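Local coordinates for protein putative NADPH:quinone oxidoreductase (Ralstonia eutropha, PDB 3IUP) that binds NADPH and, as a putative quinone oxidoreductase of the alcohol dehydrogenase type, probably uses it to reduce quinones, at residues R204-E207 against Q208-L211; D210-K213 against A214-A217; F228-D231 against L232-L236; G251-G254 against G255-L258. All coordinates share one frame; numbering follows the deposited sequence.

In the fold
All four interactions lie in the nucleotide-binding half of the chain. Its parallel sheet has the strand order 3-2-1-4-5-6 of a Rossmann fold. The interactions come in sequence order. Interactions 1 and 2 share helix 206-214 as its start and its end, overlap at Asp210 and Leu211, and have centres about 9 Å apart. Interaction 3 is on helix 228-239, which follows edge strand 220-222. Interaction 4 opens helix 253-266, after strand 243-249. Interactions 3 and 4, about 12 Å apart between centres, touch through Phe228 and Leu253. Interactions 2 and 4 are farthest apart, at about 23 Å between centres. Interaction 1 bonds the phosphate on the adenosine ribose of NADPH; the rest are packing and helix-end contacts.

Interaction 1: R204-E207 against Q208-L211; sequences RKQE and QADL. With NDP (NADPH dihydro-nicotinamide-adenine-dinucleotide phosphate), chain C.
Arg204 meets Gln208 through its backbone. Arg204 N donates to Gln208 OE1 at 3.1 Å, and the bond is fairly straight (164°). The Arg204 side chain runs extended from CG to NE and reaches NADPH. One face of its guanidinium lies over the adenine, with Arg204 NH1 3.3 Å from C6A, while the phosphate on the adenosine ribose sits at its edge. Arg204 NE donates to O3X of that phosphate at 2.7 Å, and Arg204 NH2 to O2X at 2.9 Å.

Lys205 is the N-cap of helix 206-214. Its methylenes run past the Gln208 amide, with Lys205 CD 3.6 Å from Gln208 NE2. The chain then bends at its last torsion (chi4 74°), which turns the ammonium to the phosphate, and Lys205 NZ meets O3X at 2.6 Å.

Gln206 bends at chi2 and reaches forward one turn to Asp210. The direct bond from Gln206 NE2 to Asp210 OD1 is weak at 3.4 Å, but a water also links the two atoms. The Glu207 chain is extended beyond CG, and a second water joins its OE2 to Gln208 NE2.

Gln208 therefore uses both ends of its amide. OE1 takes the Arg204 N-H, which helps hold the amide in place, and NE2 donates to O3X at 2.8 Å. Thr365 and Lys368 also bond to the cofactor. Three side chains of this short stretch grip the one oxygen O3X, two of them probably cationic. The phosphate they hold is the one that NADH lacks, so the site is consistent with a preference for NADPH.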
loop_
_atom_site.group_PDB
_atom_site.type_symbol
_atom_site.label_atom_id
_atom_site.label_comp_id
_atom_site.label_asym_id
_atom_site.label_seq_id
_atom_site.Cartn_x
_atom_site.Cartn_y
_atom_site.Cartn_z
ATOM N N ARG A 204 17.018 -13.037 -8.391
ATOM C CA ARG A 204 18.007 -12.831 -7.328
ATOM C C ARG A 204 19.358 -13.453 -7.530
ATOM O O ARG A 204 20.233 -13.268 -6.687
ATOM C CB ARG A 204 17.445 -13.216 -5.964
ATOM C CG ARG A 204 17.325 -14.680 -5.698
ATOM C CD ARG A 204 17.135 -14.853 -4.165
ATOM N NE ARG A 204 16.834 -16.221 -3.759
ATOM C CZ ARG A 204 16.642 -16.595 -2.483
ATOM N NH1 ARG A 204 16.749 -15.704 -1.478
ATOM N NH2 ARG A 204 16.357 -17.860 -2.184
ATOM N N LYS A 205 19.529 -14.176 -8.634
ATOM C CA LYS A 205 20.781 -14.903 -8.939
ATOM C C LYS A 205 20.960 -14.705 -10.447
ATOM O O LYS A 205 19.997 -14.779 -11.216
ATOM C CB LYS A 205 20.701 -16.415 -8.611
ATOM C CG LYS A 205 20.689 -16.798 -7.138
ATOM C CD LYS A 205 20.633 -18.333 -6.903
ATOM C CE LYS A 205 20.645 -18.736 -5.387
ATOM N NZ LYS A 205 19.373 -18.521 -4.562
ATOM N N GLN A 206 22.190 -14.499 -10.884
ATOM C CA GLN A 206 22.421 -14.401 -12.318
ATOM C C GLN A 206 21.998 -15.625 -13.124
ATOM O O GLN A 206 21.488 -15.487 -14.223
ATOM C CB GLN A 206 23.879 -14.086 -12.585
ATOM C CG GLN A 206 24.169 -13.787 -14.039
ATOM C CD GLN A 206 23.481 -12.547 -14.583
ATOM O OE1 GLN A 206 23.155 -11.618 -13.854
ATOM N NE2 GLN A 206 23.235 -12.549 -15.888
ATOM N N GLU A 207 22.188 -16.832 -12.600
ATOM C CA GLU A 207 21.775 -18.025 -13.346
ATOM C C GLU A 207 20.266 -17.994 -13.658
ATOM O O GLU A 207 19.797 -18.584 -14.638
ATOM C CB GLU A 207 22.164 -19.309 -12.602
ATOM C CG GLU A 207 21.444 -19.522 -11.345
ATOM C CD GLU A 207 21.941 -20.730 -10.547
ATOM O OE1 GLU A 207 22.891 -21.439 -10.982
ATOM O OE2 GLU A 207 21.368 -20.952 -9.472
ATOM N N GLN A 208 19.491 -17.321 -12.809
ATOM C CA GLN A 208 18.073 -17.157 -13.089
ATOM C C GLN A 208 17.826 -16.188 -14.233
ATOM O O GLN A 208 16.889 -16.355 -15.005
ATOM C CB GLN A 208 17.342 -16.662 -11.816
ATOM C CG GLN A 208 17.384 -17.660 -10.717
ATOM C CD GLN A 208 17.038 -17.108 -9.346
ATOM O OE1 GLN A 208 16.527 -15.972 -9.198
ATOM N NE2 GLN A 208 17.358 -17.902 -8.317
ATOM N N ALA A 209 18.644 -15.151 -14.329
ATOM C CA ALA A 209 18.592 -14.261 -15.469
ATOM C C ALA A 209 18.963 -14.991 -16.758
ATOM O O ALA A 209 18.309 -14.832 -17.767
ATOM C CB ALA A 209 19.495 -13.028 -15.240
ATOM N N ASP A 210 20.000 -15.840 -16.706
ATOM C CA ASP A 210 20.364 -16.659 -17.853
ATOM C C ASP A 210 19.162 -17.508 -18.327
ATOM O O ASP A 210 18.902 -17.588 -19.523
ATOM C CB ASP A 210 21.515 -17.606 -17.485
ATOM C CG ASP A 210 22.777 -16.857 -17.006
ATOM O OD1 ASP A 210 22.908 -15.651 -17.315
ATOM O OD2 ASP A 210 23.635 -17.496 -16.322
ATOM N N LEU A 211 18.502 -18.162 -17.366
ATOM C CA LEU A 211 17.328 -18.999 -17.646
ATOM C C LEU A 211 16.268 -18.206 -18.389
ATOM O O LEU A 211 15.786 -18.624 -19.422
ATOM C CB LEU A 211 16.743 -19.573 -16.350
ATOM C CG LEU A 211 15.483 -20.424 -16.520
ATOM C CD1 LEU A 211 15.791 -21.616 -17.450
ATOM C CD2 LEU A 211 14.872 -20.869 -15.137
HETATM P PA NDP C . 8.499 -21.741 -7.549
HETATM O O1A NDP C . 8.418 -22.293 -8.885
HETATM O O2A NDP C . 8.724 -22.650 -6.404
HETATM O O5B NDP C . 9.739 -20.646 -7.630
HETATM C C5B NDP C . 9.981 -19.870 -6.452
HETATM C C4B NDP C . 10.990 -18.813 -6.781
HETATM O O4B NDP C . 11.151 -18.072 -5.606
HETATM C C3B NDP C . 12.358 -19.385 -7.187
HETATM O O3B NDP C . 12.917 -18.807 -8.348
HETATM C C2B NDP C . 13.263 -19.022 -5.989
HETATM O O2B NDP C . 14.608 -18.704 -6.345
HETATM C C1B NDP C . 12.547 -17.792 -5.449
HETATM N N9A NDP C . 12.784 -17.560 -4.018
HETATM C C8A NDP C . 12.621 -18.501 -3.022
HETATM N N7A NDP C . 12.844 -17.914 -1.834
HETATM C C5A NDP C . 13.141 -16.581 -2.047
HETATM C C6A NDP C . 13.464 -15.495 -1.209
HETATM N N6A NDP C . 13.629 -15.607 0.121
HETATM N N1A NDP C . 13.703 -14.260 -1.775
HETATM C C2A NDP C . 13.666 -14.075 -3.122
HETATM N N3A NDP C . 13.348 -15.137 -3.938
HETATM C C4A NDP C . 13.094 -16.361 -3.417
HETATM O O3 NDP C . 7.224 -20.855 -7.099
HETATM P PN NDP C . 5.865 -20.724 -7.857
HETATM O O1N NDP C . 5.996 -20.329 -9.238
HETATM O O2N NDP C . 4.965 -21.899 -7.596
HETATM O O5D NDP C . 5.228 -19.467 -7.040
HETATM C C5D NDP C . 5.765 -18.152 -7.250
HETATM C C4D NDP C . 5.208 -17.198 -6.199
HETATM O O4D NDP C . 3.855 -16.889 -6.593
HETATM C C3D NDP C . 5.166 -17.730 -4.751
HETATM O O3D NDP C . 5.480 -16.714 -3.820
HETATM C C2D NDP C . 3.700 -18.104 -4.606
HETATM O O2D NDP C . 3.209 -18.160 -3.275
HETATM C C1D NDP C . 3.073 -16.956 -5.402
HETATM N N1N NDP C . 1.650 -17.181 -5.744
HETATM C C2N NDP C . 0.754 -16.363 -5.138
HETATM C C3N NDP C . -0.592 -16.488 -5.362
HETATM C C7N NDP C . -1.565 -15.479 -4.784
HETATM O O7N NDP C . -2.917 -15.759 -4.961
HETATM N N7N NDP C . -1.206 -14.381 -4.106
HETATM C C4N NDP C . -1.068 -17.331 -6.481
HETATM C C5N NDP C . 0.006 -18.185 -7.107
HETATM C C6N NDP C . 1.334 -18.067 -6.715
HETATM P P2B NDP C . 15.880 -19.377 -5.550
HETATM O O1X NDP C . 16.331 -20.583 -6.386
HETATM O O2X NDP C . 15.528 -19.805 -4.129
HETATM O O3X NDP C . 16.932 -18.256 -5.540
HETATM O O HOH W 1 24.938 -13.982 -17.525
HETATM O O HOH W 2 18.631 -20.537 -9.100
#

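Interaction 2: D210-K213 against A214-A217; sequences DLLK and AQGA
Leu212 and Ala217 form the tight side of this helix end. Leu212 CB lies 3.9 Å from Ala217 CB, and Ala217 N donates to Leu212 O at 3.0 Å with little bend (160°). Both side chains are buried and rest on strand 199-203. Gln215 adds to this side: its extended chain brings OE1 to 3.8 Å from Leu212 CD2. The amide's polar grip lies beyond the contact, where Gln215 NE2 bonds to Gln186 OE1 on helix 183-195.

The backbone bonds make a Schellman motif. The 6→1 bond is the one from Ala217 to Leu212, and Gly216 N gives the inner bond to Lys213 O at 3.0 Å. That donor stands above the carbonyl plane. Gly216 is the C-prime residue, with a positive phi of 91°. It reverses the chain and starts the loop that leads from helix 206-214 to strand 220-222 of the beta-alpha-beta unit.

Lys213 lies on the loose, exposed side. Its chain bends at both chi2 and chi3, which curls it back over the turn. Lys213 NZ then donates to Ala217 O at 3.0 Å, and CE of the same lysine passes 3.3 Å from that oxygen. A water donates to Lys213 O and to Ala217 O, each at 2.8 Å.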
loop_
_atom_site.group_PDB
_atom_site.type_symbol
_atom_site.label_atom_id
_atom_site.label_comp_id
_atom_site.label_asym_id
_atom_site.label_seq_id
_atom_site.Cartn_x
_atom_site.Cartn_y
_atom_site.Cartn_z
ATOM N N ASP A 210 20.000 -15.840 -16.706
ATOM C CA ASP A 210 20.364 -16.659 -17.853
ATOM C C ASP A 210 19.162 -17.508 -18.327
ATOM O O ASP A 210 18.902 -17.588 -19.523
ATOM C CB ASP A 210 21.515 -17.606 -17.485
ATOM C CG ASP A 210 22.777 -16.857 -17.006
ATOM O OD1 ASP A 210 22.908 -15.651 -17.315
ATOM O OD2 ASP A 210 23.635 -17.496 -16.322
ATOM N N LEU A 211 18.502 -18.162 -17.366
ATOM C CA LEU A 211 17.328 -18.999 -17.646
ATOM C C LEU A 211 16.268 -18.206 -18.389
ATOM O O LEU A 211 15.786 -18.624 -19.422
ATOM C CB LEU A 211 16.743 -19.573 -16.350
ATOM C CG LEU A 211 15.483 -20.424 -16.520
ATOM C CD1 LEU A 211 15.791 -21.616 -17.450
ATOM C CD2 LEU A 211 14.872 -20.869 -15.137
ATOM N N LEU A 212 15.890 -17.046 -17.852
ATOM C CA LEU A 212 14.833 -16.278 -18.489
ATOM C C LEU A 212 15.237 -15.728 -19.865
ATOM O O LEU A 212 14.437 -15.687 -20.790
ATOM C CB LEU A 212 14.400 -15.137 -17.571
ATOM C CG LEU A 212 13.532 -15.535 -16.375
ATOM C CD1 LEU A 212 13.283 -14.313 -15.472
ATOM C CD2 LEU A 212 12.171 -16.177 -16.838
ATOM N N LYS A 213 16.481 -15.275 -19.990
ATOM C CA LYS A 213 16.957 -14.780 -21.282
ATOM C C LYS A 213 16.916 -15.887 -22.328
ATOM O O LYS A 213 16.602 -15.614 -23.473
ATOM C CB LYS A 213 18.363 -14.157 -21.182
ATOM C CG LYS A 213 18.449 -12.913 -20.365
ATOM C CD LYS A 213 17.587 -11.774 -20.891
ATOM C CE LYS A 213 18.007 -11.294 -22.243
ATOM N NZ LYS A 213 17.335 -9.996 -22.614
ATOM N N ALA A 214 17.223 -17.108 -21.918
ATOM C CA ALA A 214 17.186 -18.282 -22.803
ATOM C C ALA A 214 15.752 -18.582 -23.231
ATOM O O ALA A 214 15.547 -19.117 -24.331
ATOM C CB ALA A 214 17.829 -19.547 -22.120
ATOM N N GLN A 215 14.782 -18.199 -22.386
ATOM C CA GLN A 215 13.380 -18.307 -22.725
ATOM C C GLN A 215 12.801 -17.094 -23.466
ATOM O O GLN A 215 11.574 -16.992 -23.674
ATOM C CB GLN A 215 12.572 -18.597 -21.456
ATOM C CG GLN A 215 12.986 -19.887 -20.747
ATOM C CD GLN A 215 12.184 -20.159 -19.495
ATOM O OE1 GLN A 215 11.553 -19.229 -18.937
ATOM N NE2 GLN A 215 12.273 -21.393 -18.981
ATOM N N GLY A 216 13.670 -16.177 -23.878
ATOM C CA GLY A 216 13.247 -15.037 -24.641
ATOM C C GLY A 216 12.872 -13.750 -23.913
ATOM O O GLY A 216 12.494 -12.765 -24.570
ATOM N N ALA A 217 13.059 -13.716 -22.607
ATOM C CA ALA A 217 12.751 -12.496 -21.808
ATOM C C ALA A 217 13.516 -11.293 -22.356
ATOM O O ALA A 217 14.707 -11.377 -22.606
ATOM C CB ALA A 217 13.078 -12.706 -20.341
HETATM O O HOH W 3 16.171 -13.014 -24.422
#

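Interaction 3: F228-D231 against L232-L236; sequences FMQD and LTEAL
Thr233 gives two bonds to the carbonyl oxygen of Met229, a selenomethionine. Thr233 OG1 donates to Met229 O at 2.8 Å and Thr233 N to the same oxygen at 2.9 Å. The two donors come from opposite faces of the carbonyl plane. The hydroxyl reaches back because OG1 stands beside the backbone N of its own residue (chi1 -57°). Leu232 N to Phe228 O, at 2.8 Å, belongs to the same helical ladder.

Gln230 and Glu234 lie side by side one turn apart and point the same way. Their flat ends are nearly coplanar, 22° apart. The bond from Gln230 NE2 to Glu234 OE2 is weak at 3.5 Å, and Gln230 CG is slightly nearer to that oxygen, at 3.4 Å. Asp231 turns to the residues before the helix, where its OD1 bonds to Thr227 OG1 and its OD2 to Ser225 OG.

Phe228 and Leu232 are the buried side. They run alongside each other, and the ring atom Phe228 CZ meets Leu232 CD2 at 3.9 Å. Both pack on strand 199-203, and Phe228 also touches Leu253 and Gln256 of helix 253-266. Helix 228-239 is thus amphipathic, with its apolar face on the Rossmann sheet and the neighbouring helix. On the exposed side the Gln230-Glu234 link is weak. Met229 O accepts two hydrogen bonds, and one of them satisfies the Thr233 hydroxyl within the helix itself.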
loop_
_atom_site.group_PDB
_atom_site.type_symbol
_atom_site.label_atom_id
_atom_site.label_comp_id
_atom_site.label_asym_id
_atom_site.label_seq_id
_atom_site.Cartn_x
_atom_site.Cartn_y
_atom_site.Cartn_z
ATOM N N PHE A 228 22.138 -2.828 -10.031
ATOM C CA PHE A 228 20.695 -3.178 -10.055
ATOM C C PHE A 228 19.796 -1.959 -10.222
ATOM O O PHE A 228 18.930 -1.937 -11.100
ATOM C CB PHE A 228 20.343 -3.917 -8.755
ATOM C CG PHE A 228 18.877 -4.277 -8.628
ATOM C CD1 PHE A 228 18.251 -5.015 -9.611
ATOM C CD2 PHE A 228 18.129 -3.855 -7.530
ATOM C CE1 PHE A 228 16.888 -5.351 -9.510
ATOM C CE2 PHE A 228 16.786 -4.199 -7.426
ATOM C CZ PHE A 228 16.179 -4.930 -8.417
HETATM N N MSE A 229 19.980 -0.948 -9.382
HETATM C CA MSE A 229 19.083 0.224 -9.424
HETATM C C MSE A 229 19.167 0.946 -10.774
HETATM O O MSE A 229 18.159 1.309 -11.374
HETATM C CB MSE A 229 19.292 1.189 -8.242
HETATM C CG MSE A 229 19.189 0.587 -6.897
HETATM SE SE MSE A 229 17.287 0.037 -6.510
HETATM C CE MSE A 229 16.720 1.773 -5.875
ATOM N N GLN A 230 20.378 1.127 -11.296
ATOM C CA GLN A 230 20.494 1.660 -12.627
ATOM C C GLN A 230 19.862 0.786 -13.711
ATOM O O GLN A 230 19.190 1.293 -14.608
ATOM C CB GLN A 230 21.963 1.897 -12.928
ATOM C CG GLN A 230 22.314 2.325 -14.333
ATOM C CD GLN A 230 23.841 2.373 -14.478
ATOM O OE1 GLN A 230 24.535 2.824 -13.554
ATOM N NE2 GLN A 230 24.365 1.822 -15.567
ATOM N N ASP A 231 20.100 -0.528 -13.646
ATOM C CA ASP A 231 19.563 -1.466 -14.644
ATOM C C ASP A 231 18.008 -1.419 -14.601
ATOM O O ASP A 231 17.342 -1.382 -15.626
ATOM C CB ASP A 231 19.930 -2.930 -14.309
ATOM C CG ASP A 231 21.433 -3.207 -14.164
ATOM O OD1 ASP A 231 22.269 -2.445 -14.710
ATOM O OD2 ASP A 231 21.750 -4.260 -13.487
ATOM N N LEU A 232 17.464 -1.418 -13.385
ATOM C CA LEU A 232 16.018 -1.447 -13.187
ATOM C C LEU A 232 15.405 -0.162 -13.682
ATOM O O LEU A 232 14.435 -0.177 -14.469
ATOM C CB LEU A 232 15.670 -1.730 -11.703
ATOM C CG LEU A 232 14.190 -1.704 -11.349
ATOM C CD1 LEU A 232 13.415 -2.620 -12.358
ATOM C CD2 LEU A 232 13.951 -2.067 -9.885
ATOM N N THR A 233 16.043 0.952 -13.358
ATOM C CA THR A 233 15.554 2.249 -13.814
ATOM C C THR A 233 15.542 2.301 -15.351
ATOM O O THR A 233 14.562 2.724 -15.972
ATOM C CB THR A 233 16.339 3.421 -13.203
ATOM O OG1 THR A 233 16.308 3.365 -11.773
ATOM C CG2 THR A 233 15.771 4.782 -13.694
ATOM N N GLU A 234 16.614 1.820 -15.989
ATOM C CA GLU A 234 16.643 1.792 -17.459
ATOM C C GLU A 234 15.532 0.921 -18.021
ATOM O O GLU A 234 14.903 1.281 -18.965
ATOM C CB GLU A 234 17.962 1.222 -18.002
ATOM C CG GLU A 234 19.185 2.029 -17.727
ATOM C CD GLU A 234 20.491 1.285 -18.170
ATOM O OE1 GLU A 234 20.395 0.429 -19.084
ATOM O OE2 GLU A 234 21.587 1.551 -17.597
ATOM N N ALA A 235 15.357 -0.267 -17.454
ATOM C CA ALA A 235 14.271 -1.171 -17.862
ATOM C C ALA A 235 12.901 -0.499 -17.704
ATOM O O ALA A 235 12.011 -0.694 -18.532
ATOM C CB ALA A 235 14.342 -2.497 -17.060
ATOM N N LEU A 236 12.728 0.236 -16.604
ATOM C CA LEU A 236 11.471 0.982 -16.389
ATOM C C LEU A 236 11.271 2.134 -17.382
ATOM O O LEU A 236 10.179 2.368 -17.866
ATOM C CB LEU A 236 11.329 1.405 -14.938
ATOM C CG LEU A 236 11.188 0.215 -13.991
ATOM C CD1 LEU A 236 11.399 0.659 -12.549
ATOM C CD2 LEU A 236 9.804 -0.476 -14.199
#

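Interaction 4: G251-G254 against G255-L258; sequences GKLG and GQIL
Gln256 lies against Lys252 and Leu253 because of its first torsion. CG is set beside the backbone N (chi1 -74°), and the rest of the chain runs out extended across the first turn. Gln256 CG comes 3.3 Å from Lys252 O, and the amide carbon CD sits 4.1 Å from Lys252 CB. Leu253 has its CG roughly opposite its own backbone N (chi1 -158°), which swings CD1 to 3.6 Å from Gln256 OE1. The two side chains cross at about a right angle.

Ile257 takes the next place along the helix. Its CG1 passes 3.2 Å from Leu253 O, and its CD1 is a looser 4.3 Å from Leu253 CG. Both side chains also touch Thr178 and strand 243-249. Gln256 touches Met229 of helix 228-239 as well.

The backbone begins helix 253-266 with Gln256 N bonded to Lys252 O at 3.0 Å. Ile257 N and Leu258 N repeat this bond to Leu253 O and Gly254 O. Gly251, with a positive phi, leads into the turn. A water accepts from Gly255 N at 2.9 Å and donates to Gly251 O at 3.1 Å.

This is the strand-turn-helix step of a beta-alpha-beta unit in the Rossmann domain. The Gln256 amide lies over the first turn without a direct hydrogen bond to it. The water gives the Gly255 N-H a partner where the helix begins.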
loop_
_atom_site.group_PDB
_atom_site.type_symbol
_atom_site.label_atom_id
_atom_site.label_comp_id
_atom_site.label_asym_id
_atom_site.label_seq_id
_atom_site.Cartn_x
_atom_site.Cartn_y
_atom_site.Cartn_z
ATOM N N GLY A 251 11.708 -7.571 2.977
ATOM C CA GLY A 251 12.854 -6.897 2.489
ATOM C C GLY A 251 12.580 -5.610 1.725
ATOM O O GLY A 251 11.605 -4.902 1.991
ATOM N N LYS A 252 13.455 -5.321 0.779
ATOM C CA LYS A 252 13.530 -3.993 0.209
ATOM C C LYS A 252 13.040 -3.849 -1.217
ATOM O O LYS A 252 12.999 -2.711 -1.721
ATOM C CB LYS A 252 14.986 -3.534 0.251
ATOM C CG LYS A 252 15.439 -3.278 1.667
ATOM C CD LYS A 252 16.876 -2.743 1.668
ATOM C CE LYS A 252 17.448 -2.659 3.071
ATOM N NZ LYS A 252 18.719 -1.861 3.063
ATOM N N LEU A 253 12.722 -4.957 -1.869
ATOM C CA LEU A 253 12.505 -4.966 -3.307
ATOM C C LEU A 253 11.289 -4.107 -3.717
ATOM O O LEU A 253 11.340 -3.365 -4.684
ATOM C CB LEU A 253 12.326 -6.383 -3.816
ATOM C CG LEU A 253 12.577 -6.713 -5.246
ATOM C CD1 LEU A 253 13.800 -5.995 -5.810
ATOM C CD2 LEU A 253 12.700 -8.267 -5.314
ATOM N N GLY A 254 10.234 -4.165 -2.914
ATOM C CA GLY A 254 9.043 -3.363 -3.249
ATOM C C GLY A 254 9.351 -1.880 -3.323
ATOM O O GLY A 254 8.939 -1.180 -4.285
ATOM N N GLY A 255 10.047 -1.352 -2.309
ATOM C CA GLY A 255 10.404 0.042 -2.302
ATOM C C GLY A 255 11.420 0.418 -3.368
ATOM O O GLY A 255 11.357 1.499 -3.974
ATOM N N GLN A 256 12.375 -0.491 -3.596
ATOM C CA GLN A 256 13.305 -0.299 -4.695
ATOM C C GLN A 256 12.590 -0.099 -6.019
ATOM O O GLN A 256 12.954 0.796 -6.771
ATOM C CB GLN A 256 14.276 -1.434 -4.764
ATOM C CG GLN A 256 15.293 -1.334 -3.643
ATOM C CD GLN A 256 16.150 -2.572 -3.512
ATOM O OE1 GLN A 256 15.744 -3.661 -3.872
ATOM N NE2 GLN A 256 17.308 -2.409 -2.892
ATOM N N ILE A 257 11.599 -0.951 -6.307
ATOM C CA ILE A 257 10.830 -0.845 -7.536
ATOM C C ILE A 257 10.124 0.514 -7.622
ATOM O O ILE A 257 10.174 1.212 -8.657
ATOM C CB ILE A 257 9.813 -1.963 -7.683
ATOM C CG1 ILE A 257 10.515 -3.313 -7.814
ATOM C CG2 ILE A 257 8.883 -1.672 -8.909
ATOM C CD1 ILE A 257 9.656 -4.516 -7.595
ATOM N N LEU A 258 9.451 0.907 -6.533
ATOM C CA LEU A 258 8.779 2.212 -6.513
ATOM C C LEU A 258 9.781 3.334 -6.772
ATOM O O LEU A 258 9.492 4.288 -7.529
ATOM C CB LEU A 258 8.033 2.420 -5.201
ATOM C CG LEU A 258 6.796 1.538 -5.032
ATOM C CD1 LEU A 258 6.285 1.576 -3.581
ATOM C CD2 LEU A 258 5.703 1.981 -6.074
HETATM O O HOH W 4 10.092 -2.884 0.170
#